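Local atomic coordinates of 3-carboxy-cis,cis-muconate cycloisomerase (Acinetobacter calcoaceticus, PDB entry 1Q5N), a protein that belongs to the fumarase/aspartase superfamily of largely helical, homotetrameric enzymes. Residues Q150-R155 / I266-E271; A394-A399 / K404-I409. All blocks are in the same frame, centred on the assembly; numbering follows the deposited sequence.

Overall arrangement
Both contacts lie on the same side of the centre of this elongated, mostly helical chain, with their centres about 26 Å apart and their nearest atoms about 11 Å apart, so that they do not touch. Both segments of interaction 1 precede those of interaction 2 in the sequence. Interaction 1 links the middle strand of a small antiparallel sheet, 151-156, to the turn between helix 235-261 and strand 269-270, where two other subunits of the tetramer also reach in. Interaction 2 is local: it packs the short helix 406-410 against the C-terminal part of helix 385-402, and no other subunit touches it. Interaction 1 thus lies where subunits meet, whereas interaction 2 is built within one chain.

Interaction 1 of 2, residues Q150-R155 / I266-E271; sequences QVMMGR and IAEVFE
Arg155 grips Glu268 end-on with two nitrogens, in a salt bridge that joins segments 111 residues apart. Followed outward from CB, the arginine chain sets off with CG beside its own backbone N (chi1 -60°) and stays extended to NE, which carries the guanidinium across to the facing carboxylate. At the tip, NH1 donates to Glu268 OE1 over 2.9 Å, on the syn side but tilted out of the carboxylate plane, and the bond is less straight than that of NH2. NH2 donates to Glu268 OE2 over 2.8 Å, along an almost straight bond of 173°. This oxygen lies in the guanidinium plane, whereas NH2 meets it from above the carboxylate plane; the two flat groups are twisted 54° apart, so the pair grips end-on without being coplanar. NH2 also has Ile266 CG2 at 3.8 Å.

Arg155 lies on the middle strand of a three-stranded antiparallel sheet, and Glu268 on the loop that leads from helix 235-261 into strand 269-270. In this tetramer of the fumarase/aspartase superfamily, two neighbouring copies converge on the arginine: Glu265 of the third subunit forms a second salt bridge with NH2, and Glu318 of the second subunit accepts from Arg155 N. The two carboxylates probably favour the charged form of this buried guanidinium.

Glu268 OE2 has further donors. A water 2.6 Å from OE2 accepts from Met153 N at 2.9 Å, tying the carboxylate to the strand backbone, while Asn362 ND2 supplies another hydrogen bond. From Met152 the chain bends at chi3 and brings CE to 3.6 Å from Glu268 OE1, placing a methyl group beside the oxygen that NH1 holds. Met261 of helix 235-261 packs on both Met152 and Glu268.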
# COMPACT_ATOMS: atom_id res chain seq x y z
N GLN A 150 -31.00 -3.52 -25.13
CA GLN A 150 -30.30 -4.77 -25.39
C GLN A 150 -30.28 -5.59 -24.08
O GLN A 150 -29.46 -5.33 -23.17
CB GLN A 150 -28.89 -4.49 -25.85
CG GLN A 150 -28.09 -5.74 -26.02
CD GLN A 150 -28.80 -6.73 -26.98
OE1 GLN A 150 -28.97 -6.43 -28.18
NE2 GLN A 150 -29.23 -7.92 -26.46
N VAL A 151 -31.19 -6.56 -23.98
CA VAL A 151 -31.26 -7.42 -22.80
C VAL A 151 -30.05 -8.38 -22.63
O VAL A 151 -29.51 -8.90 -23.61
CB VAL A 151 -32.57 -8.25 -22.83
CG1 VAL A 151 -32.56 -9.21 -21.69
CG2 VAL A 151 -33.78 -7.32 -22.67
N MET A 152 -29.61 -8.60 -21.39
CA MET A 152 -28.48 -9.51 -21.11
C MET A 152 -28.57 -9.90 -19.65
O MET A 152 -29.37 -9.32 -18.91
CB MET A 152 -27.14 -8.84 -21.37
CG MET A 152 -26.95 -7.64 -20.44
SD MET A 152 -25.34 -6.86 -20.62
CE MET A 152 -24.30 -8.14 -19.75
N MET A 153 -27.79 -10.87 -19.20
CA MET A 153 -27.90 -11.24 -17.78
C MET A 153 -27.14 -10.34 -16.79
O MET A 153 -26.00 -9.90 -17.06
CB MET A 153 -27.44 -12.69 -17.58
CG MET A 153 -28.35 -13.74 -18.25
SD MET A 153 -30.08 -13.60 -17.63
CE MET A 153 -29.89 -13.79 -15.86
N GLY A 154 -27.78 -10.03 -15.67
CA GLY A 154 -27.09 -9.31 -14.61
C GLY A 154 -26.43 -10.45 -13.81
O GLY A 154 -27.00 -11.55 -13.65
N ARG A 155 -25.22 -10.22 -13.30
CA ARG A 155 -24.46 -11.26 -12.58
C ARG A 155 -23.99 -10.75 -11.22
O ARG A 155 -23.39 -9.64 -11.10
CB ARG A 155 -23.25 -11.71 -13.44
CG ARG A 155 -23.67 -12.30 -14.82
CD ARG A 155 -22.54 -12.35 -15.84
NE ARG A 155 -22.90 -13.15 -17.04
CZ ARG A 155 -23.15 -12.65 -18.26
NH1 ARG A 155 -23.09 -11.35 -18.51
NH2 ARG A 155 -23.44 -13.49 -19.26
N ILE A 266 -18.66 -16.87 -22.83
CA ILE A 266 -19.69 -15.85 -22.65
C ILE A 266 -19.78 -15.01 -23.94
O ILE A 266 -20.86 -14.88 -24.51
CB ILE A 266 -19.36 -15.01 -21.40
CG1 ILE A 266 -19.41 -16.00 -20.19
CG2 ILE A 266 -20.29 -13.73 -21.33
CD1 ILE A 266 -19.10 -15.41 -18.88
N ALA A 267 -18.64 -14.47 -24.37
CA ALA A 267 -18.54 -13.78 -25.65
C ALA A 267 -19.65 -12.82 -25.98
O ALA A 267 -20.20 -12.89 -27.07
CB ALA A 267 -18.47 -14.86 -26.76
N GLU A 268 -19.98 -11.92 -25.06
CA GLU A 268 -21.07 -10.98 -25.27
C GLU A 268 -20.63 -9.60 -25.79
O GLU A 268 -21.40 -8.89 -26.43
CB GLU A 268 -21.86 -10.82 -23.97
CG GLU A 268 -22.51 -12.10 -23.46
CD GLU A 268 -23.19 -11.90 -22.12
OE1 GLU A 268 -22.79 -10.98 -21.36
OE2 GLU A 268 -24.13 -12.65 -21.80
N VAL A 269 -19.38 -9.24 -25.50
CA VAL A 269 -18.85 -7.95 -25.87
C VAL A 269 -17.39 -8.14 -26.13
O VAL A 269 -16.75 -8.94 -25.44
CB VAL A 269 -19.00 -6.94 -24.71
CG1 VAL A 269 -18.27 -5.73 -25.04
CG2 VAL A 269 -20.48 -6.59 -24.46
N PHE A 270 -16.85 -7.44 -27.12
CA PHE A 270 -15.44 -7.55 -27.47
C PHE A 270 -14.74 -6.23 -27.66
O PHE A 270 -15.33 -5.24 -28.08
CB PHE A 270 -15.25 -8.31 -28.76
CG PHE A 270 -15.67 -9.73 -28.68
CD1 PHE A 270 -17.01 -10.08 -28.84
CD2 PHE A 270 -14.73 -10.73 -28.43
CE1 PHE A 270 -17.43 -11.41 -28.73
CE2 PHE A 270 -15.14 -12.06 -28.32
CZ PHE A 270 -16.49 -12.39 -28.48
N GLU A 271 -13.45 -6.25 -27.36
CA GLU A 271 -12.63 -5.09 -27.56
C GLU A 271 -12.48 -4.93 -29.06
O GLU A 271 -12.53 -5.89 -29.78
CB GLU A 271 -11.24 -5.32 -26.97
CG GLU A 271 -11.11 -5.01 -25.51
CD GLU A 271 -9.67 -5.13 -24.98
OE1 GLU A 271 -8.69 -5.06 -25.78
OE2 GLU A 271 -9.52 -5.25 -23.74
O HOH W 1 -26.66 -12.45 -21.30

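Interaction 2 of 2, residues A394-A399 / K404-I409; sequences AACKTA and KHLKDI
Leu406 CG lies opposite the backbone N (chi1 -177°), sending CD1 to helix 385-402; in Ile409, CG2 is anti to the backbone N and CG1 lies beside that N (chi1 -62°), so the two branches reach different alanines. The leucine methyl CD1 rests 3.6 Å from Ala395 O and also meets Ala395 CB, Ala399 CB and Cys396 SG. Ile409 divides its contacts: CG2 touches Ala395 CB at 3.9 Å, and CG1 packs on Ala399 CB at 3.7 Å. Thr398 meets the isoleucine obliquely, its OG1 turned back to Ala394 O.

A short turn joins helix 385-402 to the brief helix 406-410, which runs off steeply across its end. Ala399 O accepts from Lys404 N at 3.1 Å, which closes the turn. His405 then serves as N-cap of the second helix: its ND1 accepts from Lys407 N over 2.9 Å, the donor lying at the edge of the ring, in its plane. Phe429 also packs on Leu406. Apart from the backbone bond at the turn, the contact is largely apolar, which implies close packing, with the small alanines letting the Leu406 and Ile409 branches come right up to the helix backbone.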
# COMPACT_ATOMS: atom_id res chain seq x y z
N ALA A 394 -42.23 -25.92 -6.53
CA ALA A 394 -42.44 -27.31 -6.90
C ALA A 394 -42.15 -27.48 -8.42
O ALA A 394 -41.62 -28.51 -8.86
CB ALA A 394 -43.90 -27.73 -6.58
N ALA A 395 -42.51 -26.47 -9.21
CA ALA A 395 -42.26 -26.50 -10.65
C ALA A 395 -40.76 -26.49 -10.96
O ALA A 395 -40.30 -27.13 -11.93
CB ALA A 395 -42.95 -25.33 -11.33
N CYS A 396 -39.99 -25.75 -10.16
CA CYS A 396 -38.53 -25.69 -10.39
C CYS A 396 -37.92 -27.06 -10.14
O CYS A 396 -37.07 -27.50 -10.91
CB CYS A 396 -37.86 -24.63 -9.49
SG CYS A 396 -38.25 -22.88 -9.93
N LYS A 397 -38.36 -27.73 -9.07
CA LYS A 397 -37.90 -29.08 -8.72
C LYS A 397 -38.20 -30.06 -9.87
O LYS A 397 -37.37 -30.89 -10.24
CB LYS A 397 -38.62 -29.58 -7.47
CG LYS A 397 -37.95 -29.24 -6.18
CD LYS A 397 -38.83 -29.69 -5.05
CE LYS A 397 -38.14 -29.43 -3.74
NZ LYS A 397 -39.02 -29.78 -2.57
N THR A 398 -39.42 -29.96 -10.39
CA THR A 398 -39.83 -30.82 -11.46
C THR A 398 -39.03 -30.54 -12.72
O THR A 398 -38.57 -31.49 -13.37
CB THR A 398 -41.33 -30.66 -11.78
OG1 THR A 398 -42.09 -30.85 -10.58
CG2 THR A 398 -41.77 -31.69 -12.78
N ALA A 399 -38.86 -29.25 -13.04
CA ALA A 399 -38.13 -28.87 -14.24
C ALA A 399 -36.68 -29.35 -14.13
O ALA A 399 -36.08 -29.75 -15.11
CB ALA A 399 -38.19 -27.34 -14.42
N LYS A 404 -36.26 -29.97 -18.17
CA LYS A 404 -37.09 -29.30 -19.16
C LYS A 404 -37.03 -27.83 -18.83
O LYS A 404 -36.64 -27.48 -17.72
CB LYS A 404 -38.56 -29.71 -19.05
CG LYS A 404 -38.89 -31.12 -19.47
CD LYS A 404 -39.74 -31.08 -20.74
CE LYS A 404 -40.26 -32.47 -21.13
NZ LYS A 404 -39.15 -33.34 -21.74
N HIS A 405 -37.46 -26.99 -19.77
CA HIS A 405 -37.51 -25.56 -19.52
C HIS A 405 -38.63 -25.32 -18.48
O HIS A 405 -39.69 -25.97 -18.51
CB HIS A 405 -37.82 -24.84 -20.84
CG HIS A 405 -37.64 -23.34 -20.80
ND1 HIS A 405 -38.53 -22.50 -20.16
CD2 HIS A 405 -36.67 -22.55 -21.32
CE1 HIS A 405 -38.10 -21.25 -20.28
NE2 HIS A 405 -36.98 -21.25 -20.98
N LEU A 406 -38.40 -24.40 -17.55
CA LEU A 406 -39.42 -24.12 -16.57
C LEU A 406 -40.76 -23.74 -17.22
O LEU A 406 -41.81 -23.99 -16.63
CB LEU A 406 -38.96 -22.99 -15.62
CG LEU A 406 -39.93 -22.65 -14.47
CD1 LEU A 406 -40.11 -23.84 -13.48
CD2 LEU A 406 -39.42 -21.44 -13.76
N LYS A 407 -40.74 -23.11 -18.40
CA LYS A 407 -42.01 -22.72 -19.04
C LYS A 407 -42.84 -23.99 -19.37
O LYS A 407 -44.03 -24.04 -19.11
CB LYS A 407 -41.80 -21.86 -20.33
CG LYS A 407 -43.11 -21.24 -20.87
CD LYS A 407 -42.90 -20.20 -22.01
CE LYS A 407 -42.74 -20.83 -23.40
NZ LYS A 407 -42.26 -19.81 -24.40
N ASP A 408 -42.18 -25.01 -19.90
CA ASP A 408 -42.85 -26.26 -20.21
C ASP A 408 -43.52 -26.85 -19.00
O ASP A 408 -44.64 -27.35 -19.12
CB ASP A 408 -41.87 -27.26 -20.78
CG ASP A 408 -41.25 -26.76 -22.08
OD1 ASP A 408 -41.89 -25.87 -22.73
OD2 ASP A 408 -40.14 -27.26 -22.44
N ILE A 409 -42.89 -26.77 -17.83
CA ILE A 409 -43.49 -27.34 -16.64
C ILE A 409 -44.62 -26.48 -16.07
O ILE A 409 -45.70 -26.95 -15.76
CB ILE A 409 -42.42 -27.54 -15.52
CG1 ILE A 409 -41.35 -28.50 -15.99
CG2 ILE A 409 -43.09 -27.94 -14.22
CD1 ILE A 409 -41.86 -29.81 -16.52